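Local coordinates for lipid II:glycine glycyltransferase (Staphylococcus aureus, PDB 6SNR), which probably attaches the first glycine of the pentaglycine cross-bridge to the lysine of lipid II, using glycyl-tRNA(Gly) as donor, at residues G224-F229 against L308-G313; S314-L319 against T350-G355. All blocks are in the same frame, centred on the assembly; numbering follows the deposited sequence.

Both contacts lie in one mixed seven-stranded sheet, with centres about 9 Å apart. Along the chain they come in series: contact 1 pairs strand 226-233 with strand 302-312 and closes before contact 2 pairs strand 315-323 with strand 351-356. The middle two of these four strands are joined by a short turn and are neighbours in the sheet, where M310 N approaches Y317 O at 2.8 Å and L308 O approaches L319 N at 3.0 Å, both probable hydrogen bonds. Four consecutive strands of a FemABX-family enzyme are thereby tied side by side. Helix 332-347 packs on side chains from both contacts, and the long helices 235-262 and 267-297 are inserted between the two strands of contact 1.

Contact 1 of 2, residues G224-F229 against L308-G313; sequences GDAELF and LLMFAG
Three backbone hydrogen bonds join G224-F229 to L308-G313. E227 and L309 form an antiparallel hydrogen-bonded pair: E227 N gives to L309 O at 2.8 Å, and L309 N returns the bond to E227 O, both nearly in line with the accepting carbonyl. The third, F311 N to D225 O at 3.0 Å, is bent, with the donor 43° out of the carbonyl plane; it lies where the loop before strand 226-229 joins the sheet. Strand directions differ by 157°, as expected for twisted antiparallel neighbours.

Apolar pairs form on both faces of the sheet. On the face of A226, L228, L308 and M310, the methionine chain bends at chi2 (-51°), which sets SD 3.7 Å from A226 CB, while L228 CD1 meets L308 CD2 at 4.0 Å. Helices 189-202 and 210-220 pack on this side. On the other face L309 CG is anti to the backbone N, and its CD2 methyl comes 3.8 Å from F229 CE1. Helix 332-347 lies here, Y343 meeting the F229 ring edge-to-face. The F311 ring has D225 CA at its edge, and its CD1 lies 3.5 Å from G224 O; F311 CB is 3.7 Å from D225 OD1.

Polar side-chain contacts gather at the D225 end. D225 OD1 accepts a hydrogen bond from a water at 2.8 Å; that water in turn accepts from G313 N. The other oxygen, OD2, forms a salt bridge with K16.

The chemistry is thus divided: main-chain bonds set the register, hydrocarbon and sulphur pack the two faces against helices on either side of the sheet, and the buried D225 carboxylate, with one oxygen on water and the other on K16, would be expected to remain ionised.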
loop_
_atom_site.group_PDB
_atom_site.type_symbol
_atom_site.label_atom_id
_atom_site.label_comp_id
_atom_site.label_asym_id
_atom_site.label_seq_id
_atom_site.Cartn_x
_atom_site.Cartn_y
_atom_site.Cartn_z
ATOM N N GLY A 224 -0.338 12.115 8.850
ATOM C CA GLY A 224 0.717 11.151 8.579
ATOM C C GLY A 224 0.174 9.835 8.006
ATOM O O GLY A 224 0.843 8.815 8.010
ATOM N N ASP A 225 -1.087 9.854 7.625
ATOM C CA ASP A 225 -1.772 8.667 7.085
ATOM C C ASP A 225 -1.762 8.482 5.575
ATOM O O ASP A 225 -2.358 7.518 5.076
ATOM C CB ASP A 225 -3.217 8.635 7.634
ATOM C CG ASP A 225 -3.243 8.467 9.149
ATOM O OD1 ASP A 225 -2.360 7.768 9.679
ATOM O OD2 ASP A 225 -4.195 8.972 9.797
ATOM N N ALA A 226 -1.119 9.392 4.856
ATOM C CA ALA A 226 -0.818 9.254 3.431
ATOM C C ALA A 226 0.565 9.844 3.217
ATOM O O ALA A 226 0.844 10.942 3.701
ATOM C CB ALA A 226 -1.809 9.953 2.583
ATOM N N GLU A 227 1.433 9.108 2.506
ATOM C CA GLU A 227 2.721 9.646 2.068
ATOM C C GLU A 227 2.997 9.260 0.625
ATOM O O GLU A 227 2.630 8.183 0.175
ATOM C CB GLU A 227 3.847 9.126 2.951
ATOM C CG GLU A 227 3.612 9.394 4.433
ATOM C CD GLU A 227 3.950 10.821 4.857
ATOM O OE1 GLU A 227 4.605 11.569 4.103
ATOM O OE2 GLU A 227 3.550 11.170 5.977
ATOM N N LEU A 228 3.682 10.161 -0.089
ATOM C CA LEU A 228 4.102 9.935 -1.437
ATOM C C LEU A 228 5.604 9.673 -1.460
ATOM O O LEU A 228 6.360 10.408 -0.821
ATOM C CB LEU A 228 3.812 11.157 -2.287
ATOM C CG LEU A 228 4.337 11.148 -3.730
ATOM C CD1 LEU A 228 3.633 10.099 -4.562
ATOM C CD2 LEU A 228 4.234 12.542 -4.363
ATOM N N PHE A 229 6.013 8.626 -2.171
ATOM C CA PHE A 229 7.459 8.313 -2.310
ATOM C C PHE A 229 7.767 8.429 -3.783
ATOM O O PHE A 229 6.947 8.026 -4.607
ATOM C CB PHE A 229 7.791 6.905 -1.779
ATOM C CG PHE A 229 7.677 6.789 -0.310
ATOM C CD1 PHE A 229 6.434 6.630 0.275
ATOM C CD2 PHE A 229 8.782 6.898 0.504
ATOM C CE1 PHE A 229 6.305 6.603 1.633
ATOM C CE2 PHE A 229 8.657 6.824 1.881
ATOM C CZ PHE A 229 7.388 6.680 2.440
ATOM N N LEU A 308 2.006 5.787 -3.501
ATOM C CA LEU A 308 1.291 6.292 -2.342
ATOM C C LEU A 308 1.117 5.206 -1.282
ATOM O O LEU A 308 0.654 4.106 -1.606
ATOM C CB LEU A 308 -0.049 6.808 -2.821
ATOM C CG LEU A 308 -0.101 8.140 -3.573
ATOM C CD1 LEU A 308 -1.488 8.370 -4.195
ATOM C CD2 LEU A 308 0.253 9.290 -2.662
ATOM N N LEU A 309 1.486 5.524 -0.031
ATOM C CA LEU A 309 1.496 4.625 1.117
ATOM C C LEU A 309 0.551 5.216 2.160
ATOM O O LEU A 309 0.684 6.376 2.515
ATOM C CB LEU A 309 2.892 4.549 1.732
ATOM C CG LEU A 309 3.126 3.668 2.936
ATOM C CD1 LEU A 309 2.901 2.217 2.562
ATOM C CD2 LEU A 309 4.519 3.889 3.550
ATOM N N MET A 310 -0.454 4.440 2.573
ATOM C CA MET A 310 -1.443 4.898 3.576
ATOM C C MET A 310 -1.293 4.171 4.862
ATOM O O MET A 310 -0.705 3.088 4.917
ATOM C CB MET A 310 -2.884 4.631 3.066
ATOM C CG MET A 310 -3.159 4.980 1.644
ATOM S SD MET A 310 -2.678 6.629 1.143
ATOM C CE MET A 310 -1.431 6.241 -0.004
ATOM N N PHE A 311 -1.870 4.693 5.958
ATOM C CA PHE A 311 -1.803 4.047 7.251
ATOM C C PHE A 311 -3.135 4.124 7.997
ATOM O O PHE A 311 -3.880 5.122 7.860
ATOM C CB PHE A 311 -0.821 4.724 8.197
ATOM C CG PHE A 311 0.621 4.614 7.744
ATOM C CD1 PHE A 311 1.173 5.547 6.891
ATOM C CD2 PHE A 311 1.363 3.568 8.177
ATOM C CE1 PHE A 311 2.522 5.423 6.469
ATOM C CE2 PHE A 311 2.681 3.430 7.782
ATOM C CZ PHE A 311 3.256 4.347 6.921
ATOM N N ALA A 312 -3.354 3.119 8.804
ATOM C CA ALA A 312 -4.419 3.098 9.817
ATOM C C ALA A 312 -3.923 2.343 11.011
ATOM O O ALA A 312 -4.098 1.140 11.129
ATOM C CB ALA A 312 -5.726 2.493 9.243
ATOM N N GLY A 313 -3.210 3.030 11.925
ATOM C CA GLY A 313 -2.639 2.339 13.042
ATOM C C GLY A 313 -1.523 1.410 12.623
ATOM O O GLY A 313 -0.626 1.831 11.856
HETATM O O HOH W 1 -2.206 5.684 11.508
#

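Contact 2 of 2, residues S314-L319 against T350-G355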
loop_
_atom_site.group_PDB
_atom_site.type_symbol
_atom_site.label_atom_id
_atom_site.label_comp_id
_atom_site.label_asym_id
_atom_site.label_seq_id
_atom_site.Cartn_x
_atom_site.Cartn_y
_atom_site.Cartn_z
ATOM N N SER A 314 -1.593 0.189 13.099
ATOM C CA SER A 314 -0.574 -0.806 12.762
ATOM C C SER A 314 -0.710 -1.343 11.331
ATOM O O SER A 314 0.159 -2.141 10.882
ATOM C CB SER A 314 -0.591 -1.931 13.768
ATOM O OG SER A 314 -1.679 -2.768 13.564
ATOM N N LYS A 315 -1.748 -0.941 10.591
ATOM C CA LYS A 315 -1.894 -1.368 9.177
ATOM C C LYS A 315 -1.339 -0.301 8.249
ATOM O O LYS A 315 -1.691 0.860 8.343
ATOM C CB LYS A 315 -3.386 -1.638 8.817
ATOM C CG LYS A 315 -3.988 -2.792 9.585
ATOM C CD LYS A 315 -5.466 -2.967 9.299
ATOM C CE LYS A 315 -5.985 -4.117 10.141
ATOM N NZ LYS A 315 -7.404 -4.415 9.851
ATOM N N SER A 316 -0.472 -0.716 7.312
ATOM C CA SER A 316 -0.068 0.139 6.231
ATOM C C SER A 316 -0.528 -0.445 4.915
ATOM O O SER A 316 -0.756 -1.663 4.808
ATOM C CB SER A 316 1.462 0.391 6.210
ATOM O OG SER A 316 2.194 -0.788 5.876
ATOM N N TYR A 317 -0.674 0.420 3.915
ATOM C CA TYR A 317 -1.236 0.043 2.604
ATOM C C TYR A 317 -0.470 0.652 1.452
ATOM O O TYR A 317 -0.308 1.861 1.394
ATOM C CB TYR A 317 -2.702 0.494 2.457
ATOM C CG TYR A 317 -3.632 0.162 3.619
ATOM C CD1 TYR A 317 -3.599 0.915 4.792
ATOM C CD2 TYR A 317 -4.589 -0.838 3.519
ATOM C CE1 TYR A 317 -4.439 0.618 5.822
ATOM C CE2 TYR A 317 -5.434 -1.155 4.570
ATOM C CZ TYR A 317 -5.399 -0.374 5.712
ATOM O OH TYR A 317 -6.231 -0.616 6.778
ATOM N N TYR A 318 -0.010 -0.197 0.520
ATOM C CA TYR A 318 0.505 0.249 -0.766
ATOM C C TYR A 318 -0.684 0.452 -1.682
ATOM O O TYR A 318 -1.264 -0.498 -2.187
ATOM C CB TYR A 318 1.470 -0.857 -1.311
ATOM C CG TYR A 318 1.803 -0.709 -2.782
ATOM C CD1 TYR A 318 2.530 0.364 -3.235
ATOM C CD2 TYR A 318 1.361 -1.614 -3.700
ATOM C CE1 TYR A 318 2.870 0.520 -4.573
ATOM C CE2 TYR A 318 1.701 -1.490 -5.043
ATOM C CZ TYR A 318 2.467 -0.428 -5.464
ATOM O OH TYR A 318 2.807 -0.244 -6.815
ATOM N N LEU A 319 -1.088 1.699 -1.850
ATOM C CA LEU A 319 -2.360 2.038 -2.497
ATOM C C LEU A 319 -2.250 2.137 -4.011
ATOM O O LEU A 319 -3.069 1.588 -4.714
ATOM C CB LEU A 319 -2.894 3.356 -1.914
ATOM C CG LEU A 319 -4.327 3.521 -1.375
ATOM C CD1 LEU A 319 -5.023 4.765 -1.899
ATOM C CD2 LEU A 319 -5.222 2.299 -1.512
ATOM N N THR A 350 2.736 -2.917 11.456
ATOM C CA THR A 350 3.236 -4.290 11.512
ATOM C C THR A 350 2.830 -5.147 10.328
ATOM O O THR A 350 3.329 -6.297 10.190
ATOM C CB THR A 350 2.795 -4.995 12.816
ATOM O OG1 THR A 350 1.366 -5.040 12.839
ATOM C CG2 THR A 350 3.322 -4.245 14.032
ATOM N N THR A 351 1.937 -4.628 9.464
ATOM C CA THR A 351 1.590 -5.252 8.198
ATOM C C THR A 351 1.631 -4.232 7.067
ATOM O O THR A 351 1.369 -3.066 7.275
ATOM C CB THR A 351 0.210 -5.959 8.204
ATOM O OG1 THR A 351 -0.788 -5.054 8.675
ATOM C CG2 THR A 351 0.239 -7.172 9.107
ATOM N N TYR A 352 1.947 -4.709 5.881
ATOM C CA TYR A 352 2.086 -3.915 4.657
ATOM C C TYR A 352 1.247 -4.619 3.590
ATOM O O TYR A 352 1.530 -5.741 3.150
ATOM C CB TYR A 352 3.554 -3.831 4.273
ATOM C CG TYR A 352 3.910 -3.012 3.071
ATOM C CD1 TYR A 352 3.916 -3.558 1.776
ATOM C CD2 TYR A 352 4.329 -1.704 3.213
ATOM C CE1 TYR A 352 4.278 -2.804 0.677
ATOM C CE2 TYR A 352 4.694 -0.945 2.129
ATOM C CZ TYR A 352 4.686 -1.495 0.863
ATOM O OH TYR A 352 5.051 -0.747 -0.218
ATOM N N ASP A 353 0.107 -4.008 3.247
ATOM C CA ASP A 353 -0.932 -4.620 2.445
ATOM C C ASP A 353 -0.824 -4.153 0.993
ATOM O O ASP A 353 -1.008 -2.967 0.660
ATOM C CB ASP A 353 -2.289 -4.230 3.091
ATOM C CG ASP A 353 -3.464 -4.936 2.503
ATOM O OD1 ASP A 353 -3.392 -5.492 1.397
ATOM O OD2 ASP A 353 -4.518 -4.868 3.171
ATOM N N PHE A 354 -0.545 -5.098 0.084
ATOM C CA PHE A 354 -0.481 -4.809 -1.340
ATOM C C PHE A 354 -1.828 -4.750 -2.049
ATOM O O PHE A 354 -1.879 -4.546 -3.260
ATOM C CB PHE A 354 0.349 -5.883 -2.046
ATOM C CG PHE A 354 1.832 -5.707 -1.905
ATOM C CD1 PHE A 354 2.503 -6.265 -0.839
ATOM C CD2 PHE A 354 2.572 -5.120 -2.923
ATOM C CE1 PHE A 354 3.879 -6.144 -0.725
ATOM C CE2 PHE A 354 3.975 -5.014 -2.818
ATOM C CZ PHE A 354 4.607 -5.525 -1.730
ATOM N N GLY A 355 -2.913 -4.995 -1.310
ATOM C CA GLY A 355 -4.256 -4.967 -1.845
ATOM C C GLY A 355 -4.668 -6.255 -2.551
ATOM O O GLY A 355 -4.070 -7.303 -2.342
HETATM O O HOH W 2 -1.285 -4.883 11.375
HETATM O O HOH W 3 -1.870 -3.683 6.549
HETATM O O HOH W 4 -3.495 -1.670 -0.383
HETATM O O HOH W 5 -2.331 -1.760 -4.432
#
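Strand 315-323, helix 332-347 and strand 351-356 form a beta-alpha-beta crossover, and S314-L319 against T350-G355 is its parallel pairing. S316 N donates to T351 O, D353 N to S316 O at 2.9 Å, and Y318 N to D353 O. At the start S314 O accepts from T350 N at 2.8 Å and, weakly, from T351 N.

S316 grips T351 O twice: OG, placed between its own backbone N and carbonyl carbon (chi1 68°), donates at 2.8 Å alongside the main-chain bond. The same OG lies 3.5 Å from Y352 CD2. On this face of the crossover, where helix 332-347 packs, Y352 OH approaches Y318 CB at 3.7 Å and hydrogen-bonds Q337. The Y318 and F354 rings meet obliquely, CD2 to CD2 at 3.8 Å, with planes 62° apart.

Across the sheet, D353 OD2 lies 4.0 Å from Y317 CD2, the carboxylate and ring planes 27° apart. D353 OD1 accepts from G355 N at 2.8 Å, closing an Asx turn. Beyond them T351 OG1 is held by two waters, one bound also to S314 OG and T350 OG1, the other donating to S316 O.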